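Local coordinates for protein apoptosis regulator Bcl-2 homolog (Canarypox virus, PDB 5WOS) that inhibits apoptosis of the infected host cell as a viral Bcl-2 homolog that binds BAK1, BAX and other BH3-containing proteins, at residues Leu20-Asn25 with Glu43-Ile48; Asp54-Asp59 with Arg94-Ile99; Asn76-Ile81 with Asp119-Ile124; Asp13-Thr18 with Ser128-Cys133. All coordinates share one frame; numbering follows the deposited sequence.

Contact 1 of 4, residues Leu20-Asn25 with Glu43-Ile48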
loop_
_atom_site.group_PDB
_atom_site.type_symbol
_atom_site.label_atom_id
_atom_site.label_comp_id
_atom_site.label_asym_id
_atom_site.label_seq_id
_atom_site.Cartn_x
_atom_site.Cartn_y
_atom_site.Cartn_z
ATOM N N LEU A 20 9.956 2.101 1.894
ATOM C CA LEU A 20 9.684 1.187 3.000
ATOM C C LEU A 20 9.486 1.936 4.312
ATOM O O LEU A 20 8.607 1.585 5.105
ATOM C CB LEU A 20 10.822 0.172 3.123
ATOM C CG LEU A 20 10.753 -0.820 4.289
ATOM C CD1 LEU A 20 9.648 -1.849 4.087
ATOM C CD2 LEU A 20 12.093 -1.504 4.457
ATOM N N ASN A 21 10.298 2.964 4.567
ATOM C CA ASN A 21 10.184 3.696 5.827
ATOM C C ASN A 21 8.762 4.203 6.051
ATOM O O ASN A 21 8.245 4.147 7.173
ATOM C CB ASN A 21 11.172 4.862 5.855
ATOM C CG ASN A 21 11.053 5.692 7.116
ATOM O OD1 ASN A 21 10.517 6.802 7.100
ATOM N ND2 ASN A 21 11.544 5.149 8.224
ATOM N N ILE A 22 8.114 4.696 4.996
ATOM C CA ILE A 22 6.765 5.238 5.136
ATOM C C ILE A 22 5.736 4.122 5.255
ATOM O O ILE A 22 4.833 4.181 6.098
ATOM C CB ILE A 22 6.466 6.174 3.953
ATOM C CG1 ILE A 22 7.074 7.549 4.226
ATOM C CG2 ILE A 22 4.965 6.299 3.700
ATOM C CD1 ILE A 22 7.334 8.327 2.983
ATOM N N ILE A 23 5.843 3.093 4.412
ATOM C CA ILE A 23 4.900 1.983 4.481
ATOM C C ILE A 23 5.020 1.268 5.820
ATOM O O ILE A 23 4.014 0.924 6.451
ATOM C CB ILE A 23 5.129 1.015 3.305
ATOM C CG1 ILE A 23 4.946 1.742 1.970
ATOM C CG2 ILE A 23 4.177 -0.173 3.407
ATOM C CD1 ILE A 23 5.264 0.894 0.764
ATOM N N GLN A 24 6.250 1.012 6.264
ATOM C CA GLN A 24 6.444 0.308 7.526
ATOM C C GLN A 24 5.779 1.051 8.678
ATOM O O GLN A 24 5.114 0.441 9.523
ATOM C CB GLN A 24 7.937 0.122 7.786
ATOM C CG GLN A 24 8.270 -1.051 8.685
ATOM C CD GLN A 24 9.671 -1.573 8.447
ATOM O OE1 GLN A 24 10.568 -0.825 8.055
ATOM N NE2 GLN A 24 9.864 -2.868 8.672
ATOM N N ASN A 25 5.924 2.373 8.719
ATOM C CA ASN A 25 5.368 3.132 9.831
ATOM C C ASN A 25 3.859 3.303 9.719
ATOM O O ASN A 25 3.173 3.345 10.746
ATOM C CB ASN A 25 6.060 4.494 9.930
ATOM C CG ASN A 25 7.359 4.426 10.716
ATOM O OD1 ASN A 25 7.352 4.454 11.945
ATOM N ND2 ASN A 25 8.480 4.338 10.010
ATOM N N GLU A 43 8.582 13.508 7.582
ATOM C CA GLU A 43 7.335 13.697 8.314
ATOM C C GLU A 43 6.235 14.258 7.417
ATOM O O GLU A 43 5.066 13.881 7.555
ATOM C CB GLU A 43 7.578 14.609 9.513
ATOM C CG GLU A 43 6.461 14.590 10.548
ATOM C CD GLU A 43 5.460 15.712 10.366
ATOM O OE1 GLU A 43 5.775 16.688 9.657
ATOM O OE2 GLU A 43 4.356 15.615 10.939
ATOM N N ASN A 44 6.584 15.151 6.489
ATOM C CA ASN A 44 5.563 15.765 5.645
ATOM C C ASN A 44 4.926 14.737 4.715
ATOM O O ASN A 44 3.699 14.698 4.566
ATOM C CB ASN A 44 6.165 16.921 4.848
ATOM C CG ASN A 44 6.215 18.205 5.646
ATOM O OD1 ASN A 44 5.304 18.502 6.421
ATOM N ND2 ASN A 44 7.286 18.970 5.472
ATOM N N THR A 45 5.742 13.896 4.077
ATOM C CA THR A 45 5.185 12.833 3.248
ATOM C C THR A 45 4.287 11.915 4.068
ATOM O O THR A 45 3.192 11.547 3.626
ATOM C CB THR A 45 6.306 12.026 2.591
ATOM O OG1 THR A 45 7.073 12.875 1.731
ATOM C CG2 THR A 45 5.735 10.881 1.770
ATOM N N TYR A 46 4.730 11.536 5.267
ATOM C CA TYR A 46 3.979 10.564 6.051
ATOM C C TYR A 46 2.569 11.061 6.336
ATOM O O TYR A 46 1.602 10.301 6.220
ATOM C CB TYR A 46 4.716 10.253 7.355
ATOM C CG TYR A 46 4.039 9.181 8.177
ATOM C CD1 TYR A 46 4.043 7.864 7.759
ATOM C CD2 TYR A 46 3.398 9.488 9.372
ATOM C CE1 TYR A 46 3.428 6.883 8.492
ATOM C CE2 TYR A 46 2.782 8.506 10.115
ATOM C CZ TYR A 46 2.798 7.205 9.666
ATOM O OH TYR A 46 2.188 6.212 10.392
ATOM N N ILE A 47 2.430 12.336 6.700
ATOM C CA ILE A 47 1.107 12.890 6.976
ATOM C C ILE A 47 0.231 12.818 5.732
ATOM O O ILE A 47 -0.942 12.432 5.799
ATOM C CB ILE A 47 1.235 14.331 7.509
ATOM C CG1 ILE A 47 1.315 14.330 9.039
ATOM C CG2 ILE A 47 0.055 15.198 7.074
ATOM C CD1 ILE A 47 2.500 13.580 9.605
ATOM N N ILE A 48 0.785 13.176 4.575
ATOM C CA ILE A 48 0.002 13.142 3.341
ATOM C C ILE A 48 -0.416 11.712 3.016
ATOM O O ILE A 48 -1.600 11.425 2.810
ATOM C CB ILE A 48 0.795 13.785 2.189
ATOM C CG1 ILE A 48 0.913 15.291 2.430
ATOM C CG2 ILE A 48 0.114 13.516 0.848
ATOM C CD1 ILE A 48 1.778 16.035 1.416
#
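I22 and T45 make the apolar half of this contact. The outer methyl of I22 is carried on an extended arm (chi2 157°), so CD1 reaches across to CG2 of T45 at 3.2 Å, a tight approach in which the two side chains lie at about a right angle. Threonine suits the place, since it offers one compact methyl to the partner helix. Beside this pair, the Y46 ring slips alongside helix 14-32: CE1 lies 3.8 Å from CB of N25, and the carbonyl O of I22 sits at the ring edge, near its plane.

The polar ends of N25 and Y46 find their partners inside their own helix or outside the two segments. N25 ND2 returns to the carbonyl O of N21 one turn earlier, at 2.9 Å and nearly straight (174°), while N25 OD1 accepts from R36. The Y46 hydroxyl lies close to O of N25, but its hydrogen-bonding partner is E29. With both ends of its amide engaged, buried N25 is held in one rotation.

The short axes cross at -48° and approach to 10.3 Å. Helix 14-32 also packs on helix 121-138, whose P122 and I125 touch L20 and I23, while W143 from a loop touches I22.

Contact 2 of 4, residues Asp54-Asp59 with Arg94-Ile99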
loop_
_atom_site.group_PDB
_atom_site.type_symbol
_atom_site.label_atom_id
_atom_site.label_comp_id
_atom_site.label_asym_id
_atom_site.label_seq_id
_atom_site.Cartn_x
_atom_site.Cartn_y
_atom_site.Cartn_z
ATOM N N ASP A 54 -6.062 6.693 4.794
ATOM C CA ASP A 54 -7.176 6.679 5.736
ATOM C C ASP A 54 -8.487 7.065 5.063
ATOM O O ASP A 54 -9.558 6.648 5.519
ATOM C CB ASP A 54 -6.888 7.616 6.910
ATOM C CG ASP A 54 -5.866 7.048 7.877
ATOM O OD1 ASP A 54 -5.425 5.897 7.676
ATOM O OD2 ASP A 54 -5.505 7.753 8.842
ATOM N N ILE A 55 -8.430 7.861 3.993
ATOM C CA ILE A 55 -9.637 8.166 3.228
ATOM C C ILE A 55 -10.084 6.940 2.442
ATOM O O ILE A 55 -11.266 6.575 2.446
ATOM C CB ILE A 55 -9.401 9.365 2.291
ATOM C CG1 ILE A 55 -8.921 10.591 3.073
ATOM C CG2 ILE A 55 -10.686 9.713 1.547
ATOM C CD1 ILE A 55 -8.255 11.638 2.202
ATOM N N ILE A 56 -9.147 6.292 1.748
ATOM C CA ILE A 56 -9.484 5.101 0.971
ATOM C C ILE A 56 -10.062 4.023 1.880
ATOM O O ILE A 56 -11.083 3.401 1.565
ATOM C CB ILE A 56 -8.246 4.600 0.206
ATOM C CG1 ILE A 56 -7.984 5.507 -0.997
ATOM C CG2 ILE A 56 -8.423 3.151 -0.246
ATOM C CD1 ILE A 56 -6.644 5.280 -1.645
ATOM N N LEU A 57 -9.415 3.785 3.020
ATOM C CA LEU A 57 -9.912 2.783 3.955
ATOM C C LEU A 57 -11.317 3.129 4.428
ATOM O O LEU A 57 -12.223 2.291 4.394
ATOM C CB LEU A 57 -8.954 2.662 5.144
ATOM C CG LEU A 57 -7.630 1.941 4.873
ATOM C CD1 LEU A 57 -6.679 2.109 6.045
ATOM C CD2 LEU A 57 -7.865 0.466 4.595
ATOM N N ARG A 58 -11.519 4.373 4.865
ATOM C CA ARG A 58 -12.820 4.767 5.391
ATOM C C ARG A 58 -13.929 4.550 4.369
ATOM O O ARG A 58 -15.050 4.187 4.742
ATOM C CB ARG A 58 -12.774 6.229 5.837
ATOM C CG ARG A 58 -14.097 6.776 6.343
ATOM C CD ARG A 58 -14.725 7.700 5.320
ATOM N NE ARG A 58 -13.899 8.881 5.070
ATOM C CZ ARG A 58 -14.055 9.700 4.034
ATOM N NH1 ARG A 58 -15.003 9.470 3.136
ATOM N NH2 ARG A 58 -13.258 10.748 3.893
ATOM N N ASP A 59 -13.638 4.748 3.085
ATOM C CA ASP A 59 -14.636 4.624 2.031
ATOM C C ASP A 59 -14.725 3.226 1.429
ATOM O O ASP A 59 -15.706 2.934 0.736
ATOM C CB ASP A 59 -14.335 5.625 0.910
ATOM C CG ASP A 59 -14.438 7.064 1.368
ATOM O OD1 ASP A 59 -15.299 7.352 2.224
ATOM O OD2 ASP A 59 -13.661 7.908 0.873
ATOM N N ARG A 94 -3.297 4.532 -7.790
ATOM C CA ARG A 94 -3.189 3.083 -7.665
ATOM C C ARG A 94 -2.148 2.694 -6.622
ATOM O O ARG A 94 -2.370 1.768 -5.832
ATOM C CB ARG A 94 -2.860 2.471 -9.027
ATOM C CG ARG A 94 -4.000 2.600 -10.019
ATOM C CD ARG A 94 -3.617 2.152 -11.418
ATOM N NE ARG A 94 -4.743 2.279 -12.340
ATOM C CZ ARG A 94 -4.768 1.782 -13.571
ATOM N NH1 ARG A 94 -3.728 1.112 -14.046
ATOM N NH2 ARG A 94 -5.843 1.949 -14.326
ATOM N N VAL A 95 -1.011 3.393 -6.598
ATOM C CA VAL A 95 0.031 3.092 -5.618
ATOM C C VAL A 95 -0.501 3.266 -4.200
ATOM O O VAL A 95 -0.215 2.454 -3.311
ATOM C CB VAL A 95 1.270 3.974 -5.869
ATOM C CG1 VAL A 95 2.282 3.825 -4.747
ATOM C CG2 VAL A 95 1.914 3.610 -7.201
ATOM N N ILE A 96 -1.279 4.326 -3.964
ATOM C CA ILE A 96 -1.819 4.563 -2.628
ATOM C C ILE A 96 -2.858 3.504 -2.277
ATOM O O ILE A 96 -2.891 2.999 -1.146
ATOM C CB ILE A 96 -2.402 5.985 -2.537
ATOM C CG1 ILE A 96 -1.291 7.035 -2.675
ATOM C CG2 ILE A 96 -3.169 6.173 -1.235
ATOM C CD1 ILE A 96 -0.308 7.070 -1.522
ATOM N N SER A 97 -3.728 3.160 -3.230
ATOM C CA SER A 97 -4.731 2.127 -2.991
ATOM C C SER A 97 -4.083 0.807 -2.591
ATOM O O SER A 97 -4.605 0.084 -1.736
ATOM C CB SER A 97 -5.589 1.943 -4.241
ATOM O OG SER A 97 -6.126 3.184 -4.655
ATOM N N ILE A 98 -2.949 0.472 -3.212
ATOM C CA ILE A 98 -2.208 -0.730 -2.835
ATOM C C ILE A 98 -1.757 -0.643 -1.382
ATOM O O ILE A 98 -1.919 -1.589 -0.601
ATOM C CB ILE A 98 -1.012 -0.927 -3.784
ATOM C CG1 ILE A 98 -1.503 -1.336 -5.171
ATOM C CG2 ILE A 98 -0.024 -1.964 -3.230
ATOM C CD1 ILE A 98 -0.514 -1.028 -6.275
ATOM N N ILE A 99 -1.172 0.493 -1.003
ATOM C CA ILE A 99 -0.674 0.658 0.358
ATOM C C ILE A 99 -1.817 0.541 1.355
ATOM O O ILE A 99 -1.690 -0.114 2.398
ATOM C CB ILE A 99 0.063 2.004 0.491
ATOM C CG1 ILE A 99 1.298 2.023 -0.414
ATOM C CG2 ILE A 99 0.466 2.261 1.941
ATOM C CD1 ILE A 99 1.864 3.417 -0.650
#
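I56 meets I96 and S97 without a ring or amide between the two segments; the nearest ring to be named for I56 is an aromatic side chain of the bound peptide, which packs on it. Between the helices, one methyl does all the touching. CD1 of I56 lies 3.6 Å from CG2 of I96 and 3.7 Å from OG of S97, and so rests between a branch of one residue and the hydroxyl of the next. I56 reaches there because its chain is extended beyond CB (chi2 168°) from a CB already directed at helix 92-112.

The surroundings are those of the Bcl-2 fold, in which helices 43-69 and 92-112 line the groove that takes up a BH3 helix. R94 on the same segment as S97 makes a salt bridge with an acidic side chain of the peptide, the pairing characteristic of BH3 recognition, and a second one with D88. S97 suits its place by being small: the peptide backbone packs against it, and its hydroxyl is hydrogen-bonded to the carbonyl O of G93 one turn earlier. The end of the beta-branched I96 side chain leads away from I56 and packs on M52 and C53, also of helix 43-69.

Contact 3 of 4, residues Asn76-Ile81 with Asp119-Ile124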
loop_
_atom_site.group_PDB
_atom_site.type_symbol
_atom_site.label_atom_id
_atom_site.label_comp_id
_atom_site.label_asym_id
_atom_site.label_seq_id
_atom_site.Cartn_x
_atom_site.Cartn_y
_atom_site.Cartn_z
ATOM N N ASN A 76 0.670 -15.094 -0.325
ATOM C CA ASN A 76 1.433 -15.401 -1.527
ATOM C C ASN A 76 0.768 -14.886 -2.795
ATOM O O ASN A 76 1.271 -15.155 -3.890
ATOM C CB ASN A 76 1.656 -16.911 -1.630
ATOM C CG ASN A 76 2.252 -17.494 -0.365
ATOM O OD1 ASN A 76 3.453 -17.392 -0.127
ATOM N ND2 ASN A 76 1.410 -18.110 0.456
ATOM N N GLU A 77 -0.343 -14.159 -2.674
ATOM C CA GLU A 77 -0.999 -13.524 -3.810
ATOM C C GLU A 77 -0.814 -12.013 -3.838
ATOM O O GLU A 77 -1.315 -11.359 -4.759
ATOM C CB GLU A 77 -2.499 -13.859 -3.805
ATOM C CG GLU A 77 -2.815 -15.331 -4.073
ATOM C CD GLU A 77 -2.204 -15.838 -5.369
ATOM O OE1 GLU A 77 -2.225 -15.089 -6.367
ATOM O OE2 GLU A 77 -1.692 -16.978 -5.385
ATOM N N ILE A 78 -0.103 -11.439 -2.866
ATOM C CA ILE A 78 0.110 -9.991 -2.864
ATOM C C ILE A 78 0.879 -9.534 -4.097
ATOM O O ILE A 78 0.439 -8.579 -4.758
ATOM C CB ILE A 78 0.790 -9.560 -1.553
ATOM C CG1 ILE A 78 -0.182 -9.690 -0.376
ATOM C CG2 ILE A 78 1.338 -8.133 -1.663
ATOM C CD1 ILE A 78 -1.315 -8.672 -0.362
ATOM N N PRO A 79 2.012 -10.141 -4.464
ATOM C CA PRO A 79 2.726 -9.659 -5.657
ATOM C C PRO A 79 1.873 -9.681 -6.912
ATOM O O PRO A 79 2.057 -8.827 -7.788
ATOM C CB PRO A 79 3.922 -10.618 -5.767
ATOM C CG PRO A 79 4.090 -11.194 -4.399
ATOM C CD PRO A 79 2.710 -11.266 -3.817
ATOM N N GLU A 80 0.937 -10.627 -7.022
ATOM C CA GLU A 80 0.097 -10.708 -8.213
ATOM C C GLU A 80 -0.939 -9.593 -8.232
ATOM O O GLU A 80 -1.215 -9.012 -9.290
ATOM C CB GLU A 80 -0.593 -12.070 -8.283
ATOM C CG GLU A 80 0.326 -13.222 -8.645
ATOM C CD GLU A 80 1.131 -13.745 -7.469
ATOM O OE1 GLU A 80 1.063 -13.138 -6.381
ATOM O OE2 GLU A 80 1.829 -14.769 -7.635
ATOM N N ILE A 81 -1.531 -9.287 -7.076
ATOM C CA ILE A 81 -2.486 -8.186 -7.000
ATOM C C ILE A 81 -1.806 -6.879 -7.381
ATOM O O ILE A 81 -2.318 -6.104 -8.197
ATOM C CB ILE A 81 -3.106 -8.106 -5.593
ATOM C CG1 ILE A 81 -3.822 -9.418 -5.252
ATOM C CG2 ILE A 81 -4.087 -6.941 -5.509
ATOM C CD1 ILE A 81 -4.183 -9.556 -3.792
ATOM N N ASP A 119 5.109 -9.014 10.153
ATOM C CA ASP A 119 6.468 -8.490 10.087
ATOM C C ASP A 119 6.960 -8.353 8.651
ATOM O O ASP A 119 7.945 -7.645 8.409
ATOM C CB ASP A 119 7.415 -9.398 10.879
ATOM C CG ASP A 119 8.755 -8.746 11.157
ATOM O OD1 ASP A 119 8.844 -7.502 11.082
ATOM O OD2 ASP A 119 9.722 -9.478 11.453
ATOM N N LEU A 120 6.293 -8.998 7.691
ATOM C CA LEU A 120 6.774 -9.041 6.318
ATOM C C LEU A 120 5.986 -8.171 5.350
ATOM O O LEU A 120 6.546 -7.763 4.326
ATOM C CB LEU A 120 6.755 -10.484 5.797
ATOM C CG LEU A 120 7.432 -11.528 6.685
ATOM C CD1 LEU A 120 7.427 -12.883 5.989
ATOM C CD2 LEU A 120 8.852 -11.108 7.053
ATOM N N MET A 121 4.722 -7.875 5.643
ATOM C CA MET A 121 3.890 -7.151 4.687
ATOM C C MET A 121 4.544 -5.890 4.139
ATOM O O MET A 121 4.455 -5.664 2.920
ATOM C CB MET A 121 2.544 -6.802 5.336
ATOM C CG MET A 121 1.570 -7.969 5.435
ATOM S SD MET A 121 1.165 -8.726 3.844
ATOM C CE MET A 121 0.353 -7.365 3.007
ATOM N N PRO A 122 5.191 -5.042 4.943
ATOM C CA PRO A 122 5.833 -3.852 4.357
ATOM C C PRO A 122 6.836 -4.194 3.271
ATOM O O PRO A 122 6.808 -3.596 2.186
ATOM C CB PRO A 122 6.494 -3.186 5.571
ATOM C CG PRO A 122 5.706 -3.669 6.748
ATOM C CD PRO A 122 5.307 -5.070 6.412
ATOM N N ASP A 123 7.725 -5.152 3.532
ATOM C CA ASP A 123 8.708 -5.540 2.527
ATOM C C ASP A 123 8.041 -6.191 1.324
ATOM O O ASP A 123 8.477 -5.991 0.184
ATOM C CB ASP A 123 9.736 -6.481 3.148
ATOM C CG ASP A 123 10.705 -5.766 4.068
ATOM O OD1 ASP A 123 11.491 -4.926 3.579
ATOM O OD2 ASP A 123 10.674 -6.038 5.285
ATOM N N ILE A 124 6.972 -6.958 1.552
ATOM C CA ILE A 124 6.342 -7.701 0.464
ATOM C C ILE A 124 5.728 -6.752 -0.560
ATOM O O ILE A 124 5.869 -6.957 -1.773
ATOM C CB ILE A 124 5.297 -8.687 1.020
ATOM C CG1 ILE A 124 5.991 -9.787 1.828
ATOM C CG2 ILE A 124 4.478 -9.308 -0.118
ATOM C CD1 ILE A 124 5.043 -10.726 2.551
#
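I78 stands crosswise to both M121 and I124, meeting each at about a right angle; its CG2 branch serves I124 and its CG1-CD1 branch M121. The gamma methyl CG2 abuts CG2 of I124 at 3.7 Å, a methyl-to-methyl touch, and CB of I78 lies 4.0 Å from that same I124 methyl. The other branch goes to the methionine: CD1 of I78 is 4.0 Å from CE of M121, and CG1 is hardly farther from it.

M121 gets there by curling. Its CB does not aim at helix 78-86, but successive bends (chi2 -58°, chi3 -63°) fold the thioether round until the terminal methyl faces I78. Methionine suits the spot because its unbranched, flexible chain can bend to bring its methyl to I78 from a CB that does not point there. The beta-branched I78 and I124 offer broad, stiffer surfaces, both with CB directed across the contact.

In terms of the Bcl-2 fold, the first turn of helix 78-86 is here laid against the first turn of helix 121-138. The outer side of helix 78-86 belongs to the BH3-binding groove, where I81 packs on an apolar side chain of the bound peptide while I78 faces the protein interior. P79 gives the start of helix 78-86 a stiff backbone and leans on S128 one turn farther along helix 121-138. Around M121, F27 of helix 14-32 and V105 and T106 of helix 92-112 also pack; I78 packs on I125 as well, and I124 on E75.

Contact 4 of 4, residues Asp13-Thr18 with Ser128-Cys133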
loop_
_atom_site.group_PDB
_atom_site.type_symbol
_atom_site.label_atom_id
_atom_site.label_comp_id
_atom_site.label_asym_id
_atom_site.label_seq_id
_atom_site.Cartn_x
_atom_site.Cartn_y
_atom_site.Cartn_z
ATOM N N ASP A 13 17.998 -0.308 -2.323
ATOM C CA ASP A 13 18.749 0.922 -2.508
ATOM C C ASP A 13 18.209 1.970 -1.535
ATOM O O ASP A 13 17.494 1.652 -0.580
ATOM C CB ASP A 13 18.648 1.370 -3.971
ATOM C CG ASP A 13 19.823 0.896 -4.810
ATOM O OD1 ASP A 13 20.985 1.138 -4.415
ATOM O OD2 ASP A 13 19.584 0.277 -5.867
ATOM N N GLU A 14 18.569 3.233 -1.772
ATOM C CA GLU A 14 17.928 4.320 -1.044
ATOM C C GLU A 14 16.456 4.411 -1.412
ATOM O O GLU A 14 15.620 4.739 -0.563
ATOM C CB GLU A 14 18.630 5.650 -1.330
ATOM C CG GLU A 14 20.052 5.745 -0.795
ATOM C CD GLU A 14 21.038 4.894 -1.570
ATOM O OE1 GLU A 14 20.723 4.513 -2.716
ATOM O OE2 GLU A 14 22.125 4.601 -1.030
ATOM N N ILE A 15 16.118 4.096 -2.665
ATOM C CA ILE A 15 14.727 4.136 -3.095
ATOM C C ILE A 15 13.916 3.079 -2.356
ATOM O O ILE A 15 12.843 3.367 -1.814
ATOM C CB ILE A 15 14.632 3.965 -4.623
ATOM C CG1 ILE A 15 15.329 5.146 -5.312
ATOM C CG2 ILE A 15 13.160 3.823 -5.065
ATOM C CD1 ILE A 15 14.970 5.349 -6.773
ATOM N N TYR A 16 14.422 1.844 -2.311
ATOM C CA TYR A 16 13.708 0.786 -1.604
ATOM C C TYR A 16 13.368 1.204 -0.181
ATOM O O TYR A 16 12.246 0.978 0.293
ATOM C CB TYR A 16 14.533 -0.505 -1.597
ATOM C CG TYR A 16 13.885 -1.628 -0.820
ATOM C CD1 TYR A 16 13.050 -2.543 -1.447
ATOM C CD2 TYR A 16 14.101 -1.767 0.544
ATOM C CE1 TYR A 16 12.451 -3.569 -0.737
ATOM C CE2 TYR A 16 13.505 -2.785 1.263
ATOM C CZ TYR A 16 12.681 -3.685 0.619
ATOM O OH TYR A 16 12.086 -4.705 1.330
ATOM N N TYR A 17 14.321 1.831 0.514
ATOM C CA TYR A 17 14.118 2.175 1.915
ATOM C C TYR A 17 13.398 3.507 2.072
ATOM O O TYR A 17 12.718 3.723 3.079
ATOM C CB TYR A 17 15.468 2.168 2.640
ATOM C CG TYR A 17 15.970 0.754 2.883
ATOM C CD1 TYR A 17 15.311 -0.083 3.767
ATOM C CD2 TYR A 17 17.079 0.250 2.209
ATOM C CE1 TYR A 17 15.737 -1.378 3.992
ATOM C CE2 TYR A 17 17.519 -1.053 2.427
ATOM C CZ TYR A 17 16.842 -1.861 3.320
ATOM O OH TYR A 17 17.266 -3.154 3.549
ATOM N N THR A 18 13.508 4.400 1.085
ATOM C CA THR A 18 12.706 5.621 1.107
ATOM C C THR A 18 11.218 5.286 1.131
ATOM O O THR A 18 10.443 5.907 1.866
ATOM C CB THR A 18 13.041 6.506 -0.101
ATOM O OG1 THR A 18 14.437 6.837 -0.091
ATOM C CG2 THR A 18 12.236 7.807 -0.060
ATOM N N SER A 128 7.037 -5.848 -4.279
ATOM C CA SER A 128 6.142 -5.912 -5.430
ATOM C C SER A 128 6.013 -4.551 -6.100
ATOM O O SER A 128 5.973 -4.458 -7.332
ATOM C CB SER A 128 4.768 -6.422 -5.000
ATOM O OG SER A 128 4.872 -7.627 -4.263
ATOM N N LEU A 129 5.945 -3.483 -5.305
ATOM C CA LEU A 129 5.799 -2.145 -5.869
ATOM C C LEU A 129 7.025 -1.766 -6.691
ATOM O O LEU A 129 6.905 -1.272 -7.817
ATOM C CB LEU A 129 5.565 -1.133 -4.744
ATOM C CG LEU A 129 4.473 -0.071 -4.873
ATOM C CD1 LEU A 129 3.141 -0.651 -5.315
ATOM C CD2 LEU A 129 4.311 0.611 -3.524
ATOM N N LEU A 130 8.218 -2.000 -6.146
ATOM C CA LEU A 130 9.442 -1.616 -6.841
ATOM C C LEU A 130 9.773 -2.553 -7.993
ATOM O O LEU A 130 10.419 -2.134 -8.960
ATOM C CB LEU A 130 10.608 -1.576 -5.855
ATOM C CG LEU A 130 10.453 -0.498 -4.794
ATOM C CD1 LEU A 130 11.354 -0.783 -3.638
ATOM C CD2 LEU A 130 10.757 0.858 -5.386
ATOM N N SER A 131 9.355 -3.814 -7.909
ATOM C CA SER A 131 9.577 -4.741 -9.009
ATOM C C SER A 131 9.002 -4.237 -10.325
ATOM O O SER A 131 9.343 -4.788 -11.377
ATOM C CB SER A 131 8.973 -6.106 -8.673
ATOM O OG SER A 131 8.942 -6.942 -9.815
ATOM N N ARG A 132 8.145 -3.213 -10.297
ATOM C CA ARG A 132 7.509 -2.704 -11.508
ATOM C C ARG A 132 7.537 -1.189 -11.654
ATOM O O ARG A 132 7.317 -0.705 -12.770
ATOM C CB ARG A 132 6.046 -3.162 -11.568
ATOM C CG ARG A 132 5.854 -4.664 -11.422
ATOM C CD ARG A 132 5.311 -5.289 -12.691
ATOM N NE ARG A 132 6.198 -5.096 -13.839
ATOM C CZ ARG A 132 7.162 -5.941 -14.200
ATOM N NH1 ARG A 132 7.381 -7.053 -13.509
ATOM N NH2 ARG A 132 7.909 -5.672 -15.262
ATOM N N CYS A 133 7.805 -0.428 -10.589
ATOM C CA CYS A 133 7.624 1.022 -10.600
ATOM C C CYS A 133 8.879 1.797 -10.219
ATOM O O CYS A 133 8.803 3.020 -10.045
ATOM C CB CYS A 133 6.499 1.421 -9.641
ATOM S SG CYS A 133 4.985 0.471 -9.806
#
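L130 reaches toward Y16 and I15 with CG anti to its carbonyl carbon (chi1 -65°) and CD1 continuing the line of the chain (chi2 162°), while the tyrosine ring stands anti to its own backbone nitrogen (chi1 177°) and comes alongside. The two delta methyls of the leucine then part company. CD1 nestles at the root of Y16, 3.3 Å from CD1 of the ring and 3.5 Å from CA, approaching the ring obliquely. CD2 goes to the preceding residue and lies 3.8 Å from CG2 of I15. A leucine fits well here because its fork spans two neighbouring residues of the facing helix. The side chains of L130 and Y16 cross at about a right angle. I15 presents a methyl close to its own backbone, which the fork can meet.

Y16 has a second task at its polar end, where the hydroxyl points to OD1 of D123, probably as a hydrogen bond, though the modelled separation is too short to be relied on. The CD2 edge of the Y16 ring stands over the face of the Y17 ring, 3.6 Å above its plane.

This is plain packing of helix 14-32 against helix 121-138. Beyond L130, its neighbour L129 turns to V95 and I98 of helix 92-112, S128 and C133 touch helix 78-86, and I15 meets S138 and C142.

Overall arrangement
All four contacts are mostly buried, and their touching atoms are mainly apolar; contact 4 lies farthest from the chain's centre, at about 12 Å between centres against 9 to 10 Å for the others. Contacts 1 and 4 both use helix 14-32, joining it to helices 43-69 and 121-138 respectively; contacts 3 and 4 share helix 121-138, and contacts 1 and 2 share helix 43-69, with I23 packing on I99 between them. Contact 1 sets N25 and Y46, with polar partners, beside its apolar pair, whereas contacts 3 and 4 are joined across the segments by apolar packing. Contact 2 is distinct in lining the peptide groove, which contact 3 borders through helix 78-86.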